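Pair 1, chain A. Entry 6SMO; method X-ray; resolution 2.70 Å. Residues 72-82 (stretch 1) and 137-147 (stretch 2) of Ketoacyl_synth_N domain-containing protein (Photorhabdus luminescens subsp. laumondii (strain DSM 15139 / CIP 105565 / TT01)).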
# COMPACT_ATOMS: atom_id res chain seq x y z
N TYR A 72 13.20 0.40 11.55
CA TYR A 72 14.34 -0.02 10.68
C TYR A 72 14.38 0.84 9.41
O TYR A 72 15.49 1.15 8.93
CB TYR A 72 14.23 -1.50 10.29
CG TYR A 72 14.26 -2.50 11.43
CD1 TYR A 72 14.98 -2.26 12.59
CD2 TYR A 72 13.59 -3.71 11.32
CE1 TYR A 72 15.01 -3.18 13.62
CE2 TYR A 72 13.62 -4.64 12.35
CZ TYR A 72 14.33 -4.38 13.50
OH TYR A 72 14.36 -5.30 14.51
N GLY A 73 13.21 1.20 8.88
CA GLY A 73 13.06 2.01 7.66
C GLY A 73 13.58 3.43 7.84
O GLY A 73 14.32 3.90 6.95
N ILE A 74 13.23 4.07 8.95
CA ILE A 74 13.54 5.51 9.24
C ILE A 74 15.05 5.67 9.47
O ILE A 74 15.61 6.66 8.95
CB ILE A 74 12.70 6.03 10.43
CG1 ILE A 74 11.20 6.04 10.10
CG2 ILE A 74 13.17 7.40 10.88
CD1 ILE A 74 10.30 6.04 11.30
N VAL A 75 15.68 4.75 10.22
CA VAL A 75 17.14 4.80 10.53
C VAL A 75 17.94 4.58 9.24
O VAL A 75 19.01 5.20 9.11
CB VAL A 75 17.55 3.79 11.63
CG1 VAL A 75 16.85 4.08 12.95
CG2 VAL A 75 17.32 2.34 11.22
N ALA A 76 17.44 3.73 8.33
CA ALA A 76 18.06 3.43 7.02
C ALA A 76 18.00 4.67 6.12
O ALA A 76 19.02 4.97 5.47
CB ALA A 76 17.38 2.24 6.38
N VAL A 77 16.85 5.35 6.09
CA VAL A 77 16.60 6.58 5.27
C VAL A 77 17.50 7.71 5.79
O VAL A 77 18.07 8.43 4.95
CB VAL A 77 15.11 6.97 5.28
CG1 VAL A 77 14.89 8.41 4.82
CG2 VAL A 77 14.28 6.02 4.44
N GLU A 78 17.61 7.86 7.11
CA GLU A 78 18.41 8.94 7.77
C GLU A 78 19.89 8.79 7.39
O GLU A 78 20.52 9.81 7.07
CB GLU A 78 18.21 8.93 9.29
CG GLU A 78 18.94 10.04 10.01
CD GLU A 78 18.64 11.45 9.52
OE1 GLU A 78 17.44 11.81 9.46
OE2 GLU A 78 19.59 12.18 9.19
N MET A 79 20.41 7.55 7.44
CA MET A 79 21.82 7.22 7.07
C MET A 79 22.05 7.54 5.59
O MET A 79 23.12 8.10 5.27
CB MET A 79 22.12 5.74 7.31
CG MET A 79 22.27 5.39 8.78
SD MET A 79 22.29 3.60 9.08
CE MET A 79 22.20 3.57 10.87
N ALA A 80 21.09 7.21 4.72
CA ALA A 80 21.15 7.39 3.25
C ALA A 80 21.15 8.89 2.90
O ALA A 80 21.94 9.29 2.02
CB ALA A 80 19.99 6.67 2.60
N LEU A 81 20.30 9.69 3.56
CA LEU A 81 20.18 11.15 3.34
C LEU A 81 21.45 11.87 3.83
O LEU A 81 21.81 12.89 3.22
CB LEU A 81 18.94 11.69 4.06
CG LEU A 81 17.60 11.40 3.38
CD1 LEU A 81 16.44 11.75 4.30
CD2 LEU A 81 17.47 12.15 2.06
N LYS A 82 22.08 11.36 4.89
CA LYS A 82 23.30 11.95 5.50
C LYS A 82 24.49 11.74 4.55
O LYS A 82 25.33 12.65 4.44
CB LYS A 82 23.59 11.35 6.88
CG LYS A 82 24.15 12.33 7.90
CD LYS A 82 23.09 13.25 8.49
CE LYS A 82 23.66 14.27 9.46
NZ LYS A 82 22.58 15.04 10.12
N ALA A 137 2.70 2.00 6.15
CA ALA A 137 2.94 2.76 7.38
C ALA A 137 4.26 3.51 7.24
O ALA A 137 4.31 4.66 7.61
CB ALA A 137 2.98 1.80 8.52
N LEU A 138 5.27 2.85 6.68
CA LEU A 138 6.63 3.42 6.58
C LEU A 138 6.64 4.67 5.72
O LEU A 138 7.21 5.65 6.15
CB LEU A 138 7.58 2.36 6.02
CG LEU A 138 9.07 2.70 6.01
CD1 LEU A 138 9.47 3.47 7.24
CD2 LEU A 138 9.91 1.45 5.90
N GLN A 139 5.96 4.64 4.58
CA GLN A 139 5.95 5.79 3.67
C GLN A 139 5.29 6.99 4.35
O GLN A 139 5.82 8.06 4.19
CB GLN A 139 5.39 5.39 2.30
CG GLN A 139 3.94 5.76 2.03
CD GLN A 139 3.49 5.11 0.77
OE1 GLN A 139 3.15 3.95 0.77
NE2 GLN A 139 3.50 5.83 -0.32
N GLY A 140 4.20 6.77 5.08
CA GLY A 140 3.47 7.83 5.79
C GLY A 140 4.27 8.38 6.93
O GLY A 140 4.24 9.57 7.14
N GLN A 141 4.94 7.50 7.67
CA GLN A 141 5.76 7.90 8.83
C GLN A 141 6.92 8.77 8.36
O GLN A 141 7.31 9.64 9.10
CB GLN A 141 6.20 6.69 9.64
CG GLN A 141 5.09 6.06 10.47
CD GLN A 141 4.30 7.02 11.33
OE1 GLN A 141 4.67 8.17 11.53
NE2 GLN A 141 3.20 6.55 11.85
N LEU A 142 7.52 8.43 7.22
CA LEU A 142 8.65 9.20 6.63
C LEU A 142 8.19 10.57 6.17
O LEU A 142 8.93 11.51 6.26
CB LEU A 142 9.19 8.44 5.42
CG LEU A 142 10.00 7.18 5.69
CD1 LEU A 142 10.36 6.50 4.39
CD2 LEU A 142 11.25 7.47 6.50
N SER A 143 7.00 10.62 5.59
CA SER A 143 6.39 11.83 4.98
C SER A 143 6.04 12.86 6.06
O SER A 143 6.02 14.06 5.73
CB SER A 143 5.20 11.48 4.13
OG SER A 143 4.13 10.97 4.92
N LEU A 144 5.76 12.42 7.29
CA LEU A 144 5.46 13.32 8.45
C LEU A 144 6.77 13.94 8.96
O LEU A 144 6.76 15.16 9.25
CB LEU A 144 4.75 12.54 9.56
CG LEU A 144 3.34 12.04 9.25
CD1 LEU A 144 2.75 11.32 10.46
CD2 LEU A 144 2.42 13.17 8.81
N LEU A 145 7.83 13.14 9.08
CA LEU A 145 9.14 13.56 9.67
C LEU A 145 9.85 14.55 8.74
O LEU A 145 10.29 15.61 9.24
CB LEU A 145 10.01 12.32 9.91
CG LEU A 145 9.60 11.45 11.10
CD1 LEU A 145 10.26 10.08 11.02
CD2 LEU A 145 9.93 12.12 12.42
N TYR A 146 9.95 14.23 7.44
CA TYR A 146 10.74 14.99 6.43
C TYR A 146 9.84 15.96 5.65
O TYR A 146 10.36 16.97 5.14
CB TYR A 146 11.47 14.03 5.49
CG TYR A 146 12.50 13.17 6.16
CD1 TYR A 146 13.71 13.70 6.58
CD2 TYR A 146 12.28 11.81 6.38
CE1 TYR A 146 14.67 12.92 7.21
CE2 TYR A 146 13.23 11.02 7.00
CZ TYR A 146 14.43 11.57 7.42
OH TYR A 146 15.37 10.79 8.03
N GLY A 147 8.54 15.65 5.53
CA GLY A 147 7.54 16.53 4.87
C GLY A 147 7.46 16.30 3.37
O GLY A 147 6.88 17.16 2.68

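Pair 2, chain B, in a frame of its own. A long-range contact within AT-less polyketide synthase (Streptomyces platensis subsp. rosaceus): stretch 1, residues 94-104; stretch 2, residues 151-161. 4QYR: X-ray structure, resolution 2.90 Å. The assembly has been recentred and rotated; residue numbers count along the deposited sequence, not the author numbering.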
# COMPACT_ATOMS: atom_id res chain seq x y z
N LEU B 94 9.89 11.60 12.33
CA LEU B 94 9.86 12.77 11.45
C LEU B 94 8.56 12.86 10.66
O LEU B 94 8.12 13.95 10.31
CB LEU B 94 11.06 12.76 10.50
CG LEU B 94 12.45 12.97 11.11
CD1 LEU B 94 13.32 13.80 10.17
CD2 LEU B 94 12.36 13.61 12.47
N ALA B 95 7.94 11.71 10.37
CA ALA B 95 6.65 11.70 9.69
C ALA B 95 5.63 12.46 10.50
O ALA B 95 5.04 13.42 10.02
CB ALA B 95 6.19 10.29 9.45
N LEU B 96 5.46 12.03 11.74
CA LEU B 96 4.61 12.69 12.71
C LEU B 96 4.81 14.19 12.73
O LEU B 96 3.86 14.97 12.69
CB LEU B 96 4.86 12.12 14.10
CG LEU B 96 4.20 10.81 14.46
CD1 LEU B 96 4.74 10.26 15.78
CD2 LEU B 96 2.69 11.00 14.52
N GLU B 97 6.06 14.62 12.80
CA GLU B 97 6.28 16.03 13.01
C GLU B 97 5.96 16.80 11.74
O GLU B 97 5.42 17.90 11.79
CB GLU B 97 7.70 16.30 13.46
CG GLU B 97 7.93 16.06 14.93
CD GLU B 97 9.30 16.56 15.37
OE1 GLU B 97 10.03 17.14 14.51
OE2 GLU B 97 9.65 16.36 16.56
N THR B 98 6.29 16.22 10.61
CA THR B 98 6.11 16.92 9.36
C THR B 98 4.63 16.93 8.97
O THR B 98 4.13 17.93 8.45
CB THR B 98 6.99 16.30 8.27
OG1 THR B 98 8.35 16.70 8.53
CG2 THR B 98 6.61 16.79 6.90
N VAL B 99 3.94 15.83 9.25
CA VAL B 99 2.50 15.77 9.00
C VAL B 99 1.80 16.84 9.83
O VAL B 99 0.89 17.52 9.35
CB VAL B 99 1.92 14.40 9.35
CG1 VAL B 99 0.43 14.48 9.38
CG2 VAL B 99 2.34 13.40 8.32
N TRP B 100 2.24 16.99 11.06
CA TRP B 100 1.69 18.01 11.91
C TRP B 100 1.93 19.39 11.32
O TRP B 100 1.04 20.24 11.28
CB TRP B 100 2.29 17.91 13.29
CG TRP B 100 1.55 18.69 14.24
CD1 TRP B 100 1.69 20.02 14.50
CD2 TRP B 100 0.50 18.23 15.07
NE1 TRP B 100 0.79 20.41 15.46
CE2 TRP B 100 0.05 19.32 15.83
CE3 TRP B 100 -0.11 16.98 15.26
CZ2 TRP B 100 -0.98 19.21 16.76
CZ3 TRP B 100 -1.12 16.88 16.18
CH2 TRP B 100 -1.55 17.99 16.92
N ALA B 101 3.16 19.59 10.84
CA ALA B 101 3.58 20.84 10.25
C ALA B 101 2.72 21.20 9.04
O ALA B 101 2.32 22.35 8.89
CB ALA B 101 5.03 20.75 9.86
N ALA B 102 2.43 20.22 8.19
CA ALA B 102 1.58 20.43 7.03
C ALA B 102 0.17 20.80 7.44
O ALA B 102 -0.44 21.70 6.86
CB ALA B 102 1.55 19.22 6.17
N LEU B 103 -0.36 20.08 8.42
CA LEU B 103 -1.67 20.40 8.97
C LEU B 103 -1.77 21.86 9.38
O LEU B 103 -2.66 22.57 8.95
CB LEU B 103 -1.98 19.49 10.15
CG LEU B 103 -2.50 18.10 9.79
CD1 LEU B 103 -2.74 17.35 11.07
CD2 LEU B 103 -3.78 18.17 8.97
N GLU B 104 -0.84 22.31 10.22
CA GLU B 104 -0.81 23.71 10.61
C GLU B 104 -0.65 24.66 9.43
O GLU B 104 -1.35 25.65 9.34
CB GLU B 104 0.29 23.93 11.63
CG GLU B 104 0.02 23.16 12.91
CD GLU B 104 0.96 23.52 14.04
OE1 GLU B 104 2.15 23.77 13.76
OE2 GLU B 104 0.50 23.54 15.22
N MSE B 151 2.60 0.96 11.05
CA MSE B 151 2.49 1.86 12.19
C MSE B 151 2.76 3.29 11.82
O MSE B 151 2.13 4.21 12.35
CB MSE B 151 3.42 1.42 13.32
CG MSE B 151 2.77 0.36 14.20
SE MSE B 151 1.00 0.92 14.83
CE MSE B 151 0.42 -0.79 15.49
N LEU B 152 3.67 3.49 10.88
CA LEU B 152 3.94 4.82 10.39
C LEU B 152 2.62 5.51 10.04
O LEU B 152 2.38 6.63 10.48
CB LEU B 152 4.86 4.77 9.19
CG LEU B 152 5.48 6.09 8.74
CD1 LEU B 152 6.71 5.77 7.93
CD2 LEU B 152 4.53 6.88 7.93
N ALA B 153 1.78 4.84 9.28
CA ALA B 153 0.51 5.43 8.86
C ALA B 153 -0.50 5.41 10.00
O ALA B 153 -1.09 6.43 10.32
CB ALA B 153 -0.05 4.70 7.63
N ASN B 154 -0.68 4.25 10.62
CA ASN B 154 -1.74 4.10 11.60
C ASN B 154 -1.54 5.01 12.83
O ASN B 154 -2.49 5.57 13.36
CB ASN B 154 -1.87 2.64 12.05
CG ASN B 154 -2.19 1.69 10.89
OD1 ASN B 154 -2.72 2.09 9.86
ND2 ASN B 154 -1.89 0.42 11.08
N ARG B 155 -0.30 5.17 13.26
CA ARG B 155 -0.04 6.04 14.39
C ARG B 155 -0.52 7.47 14.06
O ARG B 155 -0.99 8.20 14.93
CB ARG B 155 1.44 6.01 14.77
CG ARG B 155 1.85 6.97 15.86
CD ARG B 155 2.98 6.42 16.70
NE ARG B 155 3.82 5.49 15.95
CZ ARG B 155 4.41 4.42 16.48
NH1 ARG B 155 4.24 4.13 17.78
NH2 ARG B 155 5.15 3.63 15.72
N ILE B 156 -0.43 7.86 12.79
CA ILE B 156 -0.89 9.18 12.40
C ILE B 156 -2.40 9.28 12.50
O ILE B 156 -2.93 10.23 13.06
CB ILE B 156 -0.45 9.54 10.97
CG1 ILE B 156 1.04 9.89 10.94
CG2 ILE B 156 -1.24 10.73 10.45
CD1 ILE B 156 1.70 9.66 9.57
N SER B 157 -3.09 8.29 11.96
CA SER B 157 -4.53 8.24 12.08
C SER B 157 -4.93 8.18 13.54
O SER B 157 -5.91 8.79 13.93
CB SER B 157 -5.10 7.05 11.32
OG SER B 157 -4.85 7.18 9.93
N TYR B 158 -4.15 7.47 14.36
CA TYR B 158 -4.39 7.44 15.81
C TYR B 158 -4.21 8.84 16.42
O TYR B 158 -5.05 9.30 17.19
CB TYR B 158 -3.46 6.45 16.48
CG TYR B 158 -3.60 6.36 17.99
CD1 TYR B 158 -4.56 5.55 18.56
CD2 TYR B 158 -2.76 7.08 18.84
CE1 TYR B 158 -4.69 5.46 19.94
CE2 TYR B 158 -2.89 7.00 20.22
CZ TYR B 158 -3.85 6.18 20.76
OH TYR B 158 -4.01 6.07 22.13
N VAL B 159 -3.13 9.51 16.08
CA VAL B 159 -2.88 10.85 16.62
C VAL B 159 -3.96 11.86 16.22
O VAL B 159 -4.37 12.67 17.03
CB VAL B 159 -1.49 11.36 16.20
CG1 VAL B 159 -1.39 12.84 16.38
CG2 VAL B 159 -0.41 10.66 17.02
N LEU B 160 -4.46 11.76 15.00
CA LEU B 160 -5.42 12.71 14.48
C LEU B 160 -6.87 12.31 14.71
O LEU B 160 -7.77 13.11 14.47
CB LEU B 160 -5.19 12.89 12.99
CG LEU B 160 -3.77 13.37 12.67
CD1 LEU B 160 -3.62 13.74 11.21
CD2 LEU B 160 -3.40 14.54 13.58
N ASP B 161 -7.08 11.09 15.19
CA ASP B 161 -8.42 10.53 15.33
C ASP B 161 -9.24 10.63 14.04
O ASP B 161 -10.34 11.15 14.03
CB ASP B 161 -9.18 11.19 16.49
CG ASP B 161 -10.55 10.55 16.76
OD1 ASP B 161 -10.68 9.30 16.66
OD2 ASP B 161 -11.51 11.31 17.05

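Two helices cross at 50° in pair 1 (chain A, stretches 72-82 and 137-147) and at 45° in pair 2 (chain B, stretches 94-104 and 151-161), measured between their N-to-C directions; the crossing is negative in both, and the axes approach to 10.1 Å in each. Fourteen central residues superpose with an RMSD of 0.4 Å, and the buried surfaces are almost equal, 409 and 403 Å².

Gly A73 matches Ala B95. In pair 1 the CD2 of Leu A138 lies 3.7 Å from the CA of Gly A73, and an ideal CB there would sit 2.2 Å from that CD2, a clash. In pair 2 the methyl is accommodated: Ala B95 CB meets Leu B152 CD2 at 4.1 Å. The matched leucines share a t chi1 but differ in chi2, 37° (p) in Leu A138 and 159° (t) in Leu B152, and the CA atoms of Ala B95 and Leu B152 are 7.4 Å apart, against 6.7 Å for those of Gly A73 and Leu A138.

Ile A74 and Leu B96 occupy nearly the same volume, their side-chain centres 0.6 Å apart. Their partners match too: Leu A142 with Ile B156, side-chain centres 0.2 Å apart, and Leu A145 with Val B159. Ile A74 CG1 packs on Leu A142 CD2 at 3.9 Å and Ile A74 CG2 on Leu A145 CD1 at 4.0 Å; Leu B96 CD2 reaches Ile B156 CG1 at 4.1 Å and Val B159 CG2 at 4.0 Å. Gln A141 CB lies 4.5 Å from Ile A74 CD1, and Arg B155 CG, at the matched position, 4.3 Å from Leu B96 CD2. Val A77 and Val B99 are the same residue in the same t rotamer, with side-chain centres 0.3 Å apart: Val A77 CG2 touches Leu A142 CD2 at 3.9 Å, and Val B99 CG2 touches Ile B156 CD1 at 4.0 Å.

The solutions part at the C-terminal end. In pair 1 the large residue in the contact comes from stretch 2: Tyr A146 fits among Ile A74, Val A77, Glu A78 and Leu A81. Tyr A146 OH donates a 2.7 Å hydrogen bond to Glu A78 OE1, giving the hydroxyl a polar partner at the ring edge, while Leu A81 CD1 lies over one face, 3.9 Å from the ring centroid, in a CH-pi contact. In pair 2 the aromatic residue that makes contact, Trp B100, comes from stretch 1. Matching Glu A78, Trp B100 brings CZ3 to 4.1 Å from Val B159 CG1 and 4.2 Å from Leu B160 CD2. Leu B160, matching Tyr A146, meets Leu B103, the match of Leu A81, with CD1 to CD1 at 3.7 Å. No hydrogen bond crosses pair 2; the closest contacts between its side chains join carbon to carbon.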